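Local coordinates for CRISPR-associated protein, Cse1 family (Acidimicrobium ferrooxidans, PDB 4H3T) that probably serves as the large subunit of a type I-E CRISPR Cascade complex, contributing to recognition of invading DNA, at residues Q414-V419 with D519-M524; V406-H411 with R523-A528. The protein carries 1 engineered substitution. All blocks are in the same frame, centred on the assembly; numbering follows the deposited sequence.

Interaction 1: residues Q414-V419 with D519-M524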
loop_
_atom_site.group_PDB
_atom_site.type_symbol
_atom_site.label_atom_id
_atom_site.label_comp_id
_atom_site.label_asym_id
_atom_site.label_seq_id
_atom_site.Cartn_x
_atom_site.Cartn_y
_atom_site.Cartn_z
ATOM N N GLN A 414 5.326 -9.752 25.027
ATOM C CA GLN A 414 6.636 -9.788 25.657
ATOM C C GLN A 414 6.534 -10.542 26.979
ATOM O O GLN A 414 7.346 -11.427 27.237
ATOM C CB GLN A 414 7.136 -8.389 25.865
ATOM C CG GLN A 414 8.610 -8.320 26.351
ATOM C CD GLN A 414 9.100 -6.917 26.648
ATOM O OE1 GLN A 414 8.483 -5.908 26.268
ATOM N NE2 GLN A 414 10.202 -6.823 27.388
ATOM N N ALA A 415 5.506 -10.258 27.799
ATOM C CA ALA A 415 5.298 -10.988 29.058
ATOM C C ALA A 415 5.177 -12.507 28.848
ATOM O O ALA A 415 5.666 -13.307 29.651
ATOM C CB ALA A 415 4.068 -10.478 29.766
ATOM N N LEU A 416 4.497 -12.903 27.802
ATOM C CA LEU A 416 4.371 -14.322 27.453
ATOM C C LEU A 416 5.699 -14.997 27.149
ATOM O O LEU A 416 5.763 -16.217 27.206
ATOM C CB LEU A 416 3.439 -14.502 26.278
ATOM C CG LEU A 416 1.928 -14.499 26.637
ATOM C CD1 LEU A 416 1.097 -14.439 25.393
ATOM C CD2 LEU A 416 1.561 -15.779 27.446
ATOM N N GLY A 417 6.741 -14.238 26.837
ATOM C CA GLY A 417 8.048 -14.803 26.574
ATOM C C GLY A 417 8.571 -15.618 27.761
ATOM O O GLY A 417 9.273 -16.584 27.558
ATOM N N TYR A 418 8.275 -15.213 29.012
ATOM C CA TYR A 418 8.730 -15.933 30.218
ATOM C C TYR A 418 8.110 -17.326 30.279
ATOM O O TYR A 418 8.725 -18.227 30.746
ATOM C CB TYR A 418 8.334 -15.131 31.436
ATOM C CG TYR A 418 9.041 -13.821 31.482
ATOM C CD1 TYR A 418 10.419 -13.763 31.634
ATOM C CD2 TYR A 418 8.334 -12.618 31.374
ATOM C CE1 TYR A 418 11.089 -12.552 31.668
ATOM C CE2 TYR A 418 8.993 -11.394 31.404
ATOM C CZ TYR A 418 10.374 -11.363 31.578
ATOM O OH TYR A 418 11.088 -10.184 31.634
ATOM N N VAL A 419 6.912 -17.514 29.732
ATOM C CA VAL A 419 6.258 -18.816 29.675
ATOM C C VAL A 419 6.836 -19.599 28.485
ATOM O O VAL A 419 7.070 -20.807 28.600
ATOM C CB VAL A 419 4.699 -18.632 29.589
ATOM C CG1 VAL A 419 4.003 -19.926 29.173
ATOM C CG2 VAL A 419 4.175 -18.127 30.915
ATOM N N ASP A 519 5.021 -16.602 37.066
ATOM C CA ASP A 519 5.141 -15.468 38.009
ATOM C C ASP A 519 5.692 -14.234 37.306
ATOM O O ASP A 519 5.142 -13.159 37.465
ATOM C CB ASP A 519 6.019 -15.850 39.199
ATOM C CG ASP A 519 6.109 -14.743 40.252
ATOM O OD1 ASP A 519 5.056 -14.314 40.753
ATOM O OD2 ASP A 519 7.191 -14.199 40.431
ATOM N N ARG A 520 6.743 -14.405 36.485
ATOM C CA ARG A 520 7.337 -13.315 35.709
ATOM C C ARG A 520 6.328 -12.758 34.691
ATOM O O ARG A 520 6.228 -11.566 34.540
ATOM C CB ARG A 520 8.596 -13.795 35.001
ATOM C CG ARG A 520 9.758 -14.107 35.949
ATOM C CD ARG A 520 10.826 -14.952 35.277
ATOM N NE ARG A 520 12.007 -15.050 36.127
ATOM C CZ ARG A 520 13.143 -15.681 35.844
ATOM N NH1 ARG A 520 13.263 -16.388 34.727
ATOM N NH2 ARG A 520 14.175 -15.600 36.671
ATOM N N PHE A 521 5.622 -13.619 33.990
ATOM C CA PHE A 521 4.569 -13.243 33.012
ATOM C C PHE A 521 3.485 -12.400 33.716
ATOM O O PHE A 521 3.132 -11.294 33.276
ATOM C CB PHE A 521 3.957 -14.531 32.358
ATOM C CG PHE A 521 2.547 -14.435 31.826
ATOM C CD1 PHE A 521 2.264 -13.662 30.716
ATOM C CD2 PHE A 521 1.487 -15.014 32.508
ATOM C CE1 PHE A 521 0.968 -13.520 30.259
ATOM C CE2 PHE A 521 0.184 -14.902 32.025
ATOM C CZ PHE A 521 -0.068 -14.123 30.927
ATOM N N ARG A 522 2.980 -12.916 34.813
ATOM C CA ARG A 522 1.896 -12.251 35.534
ATOM C C ARG A 522 2.341 -10.867 36.124
ATOM O O ARG A 522 1.554 -9.904 36.064
ATOM C CB ARG A 522 1.323 -13.198 36.627
ATOM C CG ARG A 522 0.105 -12.699 37.366
ATOM C CD ARG A 522 -0.110 -13.410 38.703
ATOM N NE ARG A 522 0.623 -12.725 39.778
ATOM C CZ ARG A 522 1.693 -13.180 40.435
ATOM N NH1 ARG A 522 2.187 -14.395 40.175
ATOM N NH2 ARG A 522 2.264 -12.438 41.377
ATOM N N ARG A 523 3.587 -10.750 36.626
ATOM C CA ARG A 523 4.074 -9.476 37.158
ATOM C C ARG A 523 4.258 -8.444 36.024
ATOM O O ARG A 523 3.950 -7.272 36.206
ATOM C CB ARG A 523 5.420 -9.626 37.951
ATOM C CG ARG A 523 5.265 -10.292 39.331
ATOM C CD ARG A 523 6.594 -10.490 40.175
ATOM N NE ARG A 523 7.809 -10.250 39.360
ATOM C CZ ARG A 523 8.712 -11.150 38.937
ATOM N NH1 ARG A 523 8.618 -12.428 39.297
ATOM N NH2 ARG A 523 9.728 -10.770 38.173
HETATM N N MSE A 524 4.806 -8.872 34.901
HETATM C CA MSE A 524 5.006 -7.965 33.779
HETATM C C MSE A 524 3.663 -7.490 33.229
HETATM O O MSE A 524 3.475 -6.301 32.975
HETATM C CB MSE A 524 5.815 -8.603 32.673
HETATM C CG MSE A 524 5.992 -7.631 31.509
HETATM SE SE MSE A 524 7.327 -7.962 30.144
HETATM C CE MSE A 524 6.614 -6.387 29.089
HETATM O O HOH W 1 11.311 -17.227 32.725
#
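The selenomethionine side chain of M524 leaves helix 511-532 and runs over segment 414-419. Its CG stands anti to the backbone N (chi1 179°) and the rest of the chain is extended, so the residue runs straight out across the other segment. CB and CG both lie against the methyl of A415, CG at 3.9 Å from A415 CB. SE then passes the backbone of the same alanine, 3.8 Å from A415 N, and meets the edge of the Y418 ring, its distance to Y418 CE2 being 4.0 Å, in a Met-aromatic contact near the ring plane. The terminal CE reaches the carboxamide of Q414, whose side chain crosses that of M524 at about a right angle, and comes within 3.4 Å of Q414 OE1.

One turn earlier on helix 511-532, R520 lays its CB over a face of the Y418 ring, a CH-pi contact with CB 3.9 Å from the ring centroid. The extended arginine continues away to its guanidinium, where NH2 bonds to H438 O and NH1 donates to a water that in turn makes a weak bond to Y418 O. F521 shares the A415 methyl with M524, and its CB sits 3.4 Å from A415 O, while the ring lies alongside L416, with CE1 3.7 Å from L416 CD2. V419 CG2 packs against F521 CB, and A495 and A499 of helix 481-504 also touch the phenylalanine. The contact is mainly apolar, supplemented by a CA-H...O contact from F521 CA to A415 O and the weak water bridge. Such packing is characteristic of a helical bundle, here the C-terminal four-helix bundle of the Cse1 fold, joining the region of helices 397-415 and 417-420 to helix 511-532.

Interaction 2: residues V406-H411 with R523-A528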
loop_
_atom_site.group_PDB
_atom_site.type_symbol
_atom_site.label_atom_id
_atom_site.label_comp_id
_atom_site.label_asym_id
_atom_site.label_seq_id
_atom_site.Cartn_x
_atom_site.Cartn_y
_atom_site.Cartn_z
ATOM N N VAL A 406 -2.295 -0.875 21.185
ATOM C CA VAL A 406 -1.269 -1.617 20.447
ATOM C C VAL A 406 -0.068 -1.875 21.400
ATOM O O VAL A 406 0.439 -2.972 21.468
ATOM C CB VAL A 406 -0.815 -0.876 19.146
ATOM C CG1 VAL A 406 0.339 -1.619 18.484
ATOM C CG2 VAL A 406 -1.969 -0.763 18.178
ATOM N N THR A 407 0.353 -0.846 22.135
ATOM C CA THR A 407 1.463 -0.957 23.114
ATOM C C THR A 407 1.157 -2.011 24.198
ATOM O O THR A 407 2.047 -2.778 24.573
ATOM C CB THR A 407 1.738 0.379 23.791
ATOM O OG1 THR A 407 2.016 1.341 22.767
ATOM C CG2 THR A 407 2.911 0.297 24.787
ATOM N N PHE A 408 -0.075 -2.042 24.695
ATOM C CA PHE A 408 -0.476 -3.033 25.673
ATOM C C PHE A 408 -0.410 -4.443 25.076
ATOM O O PHE A 408 0.107 -5.363 25.730
ATOM C CB PHE A 408 -1.872 -2.736 26.265
ATOM C CG PHE A 408 -2.206 -3.677 27.393
ATOM C CD1 PHE A 408 -1.371 -3.792 28.485
ATOM C CD2 PHE A 408 -3.292 -4.534 27.310
ATOM C CE1 PHE A 408 -1.625 -4.731 29.477
ATOM C CE2 PHE A 408 -3.625 -5.362 28.374
ATOM C CZ PHE A 408 -2.761 -5.495 29.427
ATOM N N ALA A 409 -0.899 -4.631 23.860
ATOM C CA ALA A 409 -0.777 -5.935 23.183
ATOM C C ALA A 409 0.722 -6.376 23.101
ATOM O O ALA A 409 1.034 -7.549 23.298
ATOM C CB ALA A 409 -1.385 -5.884 21.797
ATOM N N ALA A 410 1.603 -5.453 22.697
ATOM C CA ALA A 410 3.047 -5.706 22.589
ATOM C C ALA A 410 3.658 -6.073 23.983
ATOM O O ALA A 410 4.432 -7.021 24.060
ATOM C CB ALA A 410 3.766 -4.519 21.972
ATOM N N HIS A 411 3.203 -5.449 25.062
ATOM C CA HIS A 411 3.685 -5.791 26.384
ATOM C C HIS A 411 3.149 -7.146 26.800
ATOM O O HIS A 411 3.888 -7.878 27.419
ATOM C CB HIS A 411 3.310 -4.746 27.463
ATOM C CG HIS A 411 4.072 -3.462 27.351
ATOM N ND1 HIS A 411 3.499 -2.266 27.671
ATOM C CD2 HIS A 411 5.344 -3.238 26.978
ATOM C CE1 HIS A 411 4.411 -1.344 27.427
ATOM N NE2 HIS A 411 5.532 -1.879 27.015
ATOM N N ARG A 523 3.587 -10.750 36.626
ATOM C CA ARG A 523 4.074 -9.476 37.158
ATOM C C ARG A 523 4.258 -8.444 36.024
ATOM O O ARG A 523 3.950 -7.272 36.206
ATOM C CB ARG A 523 5.420 -9.626 37.951
ATOM C CG ARG A 523 5.265 -10.292 39.331
ATOM C CD ARG A 523 6.594 -10.490 40.175
ATOM N NE ARG A 523 7.809 -10.250 39.360
ATOM C CZ ARG A 523 8.712 -11.150 38.937
ATOM N NH1 ARG A 523 8.618 -12.428 39.297
ATOM N NH2 ARG A 523 9.728 -10.770 38.173
HETATM N N MSE A 524 4.806 -8.872 34.901
HETATM C CA MSE A 524 5.006 -7.965 33.779
HETATM C C MSE A 524 3.663 -7.490 33.229
HETATM O O MSE A 524 3.475 -6.301 32.975
HETATM C CB MSE A 524 5.815 -8.603 32.673
HETATM C CG MSE A 524 5.992 -7.631 31.509
HETATM SE SE MSE A 524 7.327 -7.962 30.144
HETATM C CE MSE A 524 6.614 -6.387 29.089
ATOM N N LEU A 525 2.745 -8.419 33.051
ATOM C CA LEU A 525 1.415 -8.119 32.533
ATOM C C LEU A 525 0.683 -7.106 33.447
ATOM O O LEU A 525 0.121 -6.147 32.938
ATOM C CB LEU A 525 0.585 -9.397 32.419
ATOM C CG LEU A 525 -0.803 -9.251 31.748
ATOM C CD1 LEU A 525 -0.655 -8.736 30.287
ATOM C CD2 LEU A 525 -1.596 -10.592 31.847
ATOM N N ALA A 526 0.760 -7.294 34.779
ATOM C CA ALA A 526 0.166 -6.407 35.777
ATOM C C ALA A 526 0.769 -4.997 35.662
ATOM O O ALA A 526 0.029 -4.018 35.632
ATOM C CB ALA A 526 0.381 -6.949 37.198
ATOM N N ARG A 527 2.105 -4.905 35.519
ATOM C CA ARG A 527 2.773 -3.622 35.342
ATOM C C ARG A 527 2.293 -2.925 34.062
ATOM O O ARG A 527 2.009 -1.723 34.080
ATOM C CB ARG A 527 4.290 -3.784 35.295
ATOM C CG ARG A 527 5.054 -2.494 35.518
ATOM C CD ARG A 527 6.549 -2.724 35.425
ATOM N NE ARG A 527 7.056 -3.565 36.512
ATOM C CZ ARG A 527 7.332 -3.154 37.755
ATOM N NH1 ARG A 527 7.128 -1.885 38.110
ATOM N NH2 ARG A 527 7.799 -4.012 38.656
ATOM N N ALA A 528 2.223 -3.651 32.949
ATOM C CA ALA A 528 1.771 -3.037 31.702
ATOM C C ALA A 528 0.283 -2.597 31.801
ATOM O O ALA A 528 -0.101 -1.561 31.274
ATOM C CB ALA A 528 1.936 -4.018 30.570
HETATM O O HOH W 2 0.852 -1.010 28.565
#
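A528 is the hub of this helix pair: its methyl CB meets H411 CB at 3.5 Å, and the ring of F408 approaches its backbone, CE1 lying 3.7 Å from A528 C. The tip of the same ring, CZ, rests 4.0 Å from L525 CD1, the two side chains crossing at about a right angle. From the turn before A528, M524 brings its CE to within 3.5 Å of H411 O.

The next shell fixes the histidine. With CG beside the backbone N (chi1 -72°), the imidazole lies with one face over T407 O of its own helix, and in the plane at its edge a water joins H411 ND1 to A528 O, to which it donates at 2.9 Å. Farther out, the F408 ring meets F532 with planes nearly parallel and also touches V491, so helix 481-504 flanks the phenylalanine as well; L525 reaches the same helix at E492. The axes of the two short segments approach to 9.9 Å and their directions lie 169° apart, a nearly antiparallel pairing, as in the C-terminal four-helix bundle of Cse1 proteins.

Overall arrangement
Read from the N terminus, helix 397-415 supplies the first half of interaction 2 at 406-411; then the chain passes from that helix into helix 417-420, and the two together give the first half of interaction 1. The chain next runs through helices 445-473 and 481-504 before helix 511-532 returns antiparallel, meeting 414-419 first and 406-411 afterwards. The loops therefore nest rather than cross: interaction 1 closes the inner one, with 99 intervening residues, and interaction 2 the outer, with 111. The ranges overlap at R523 and M524, M524 makes contacts in both, and the centres lie about 9 Å apart. Together the two contacts join the first and last long helices of the bundle, with helix 481-504 touching both.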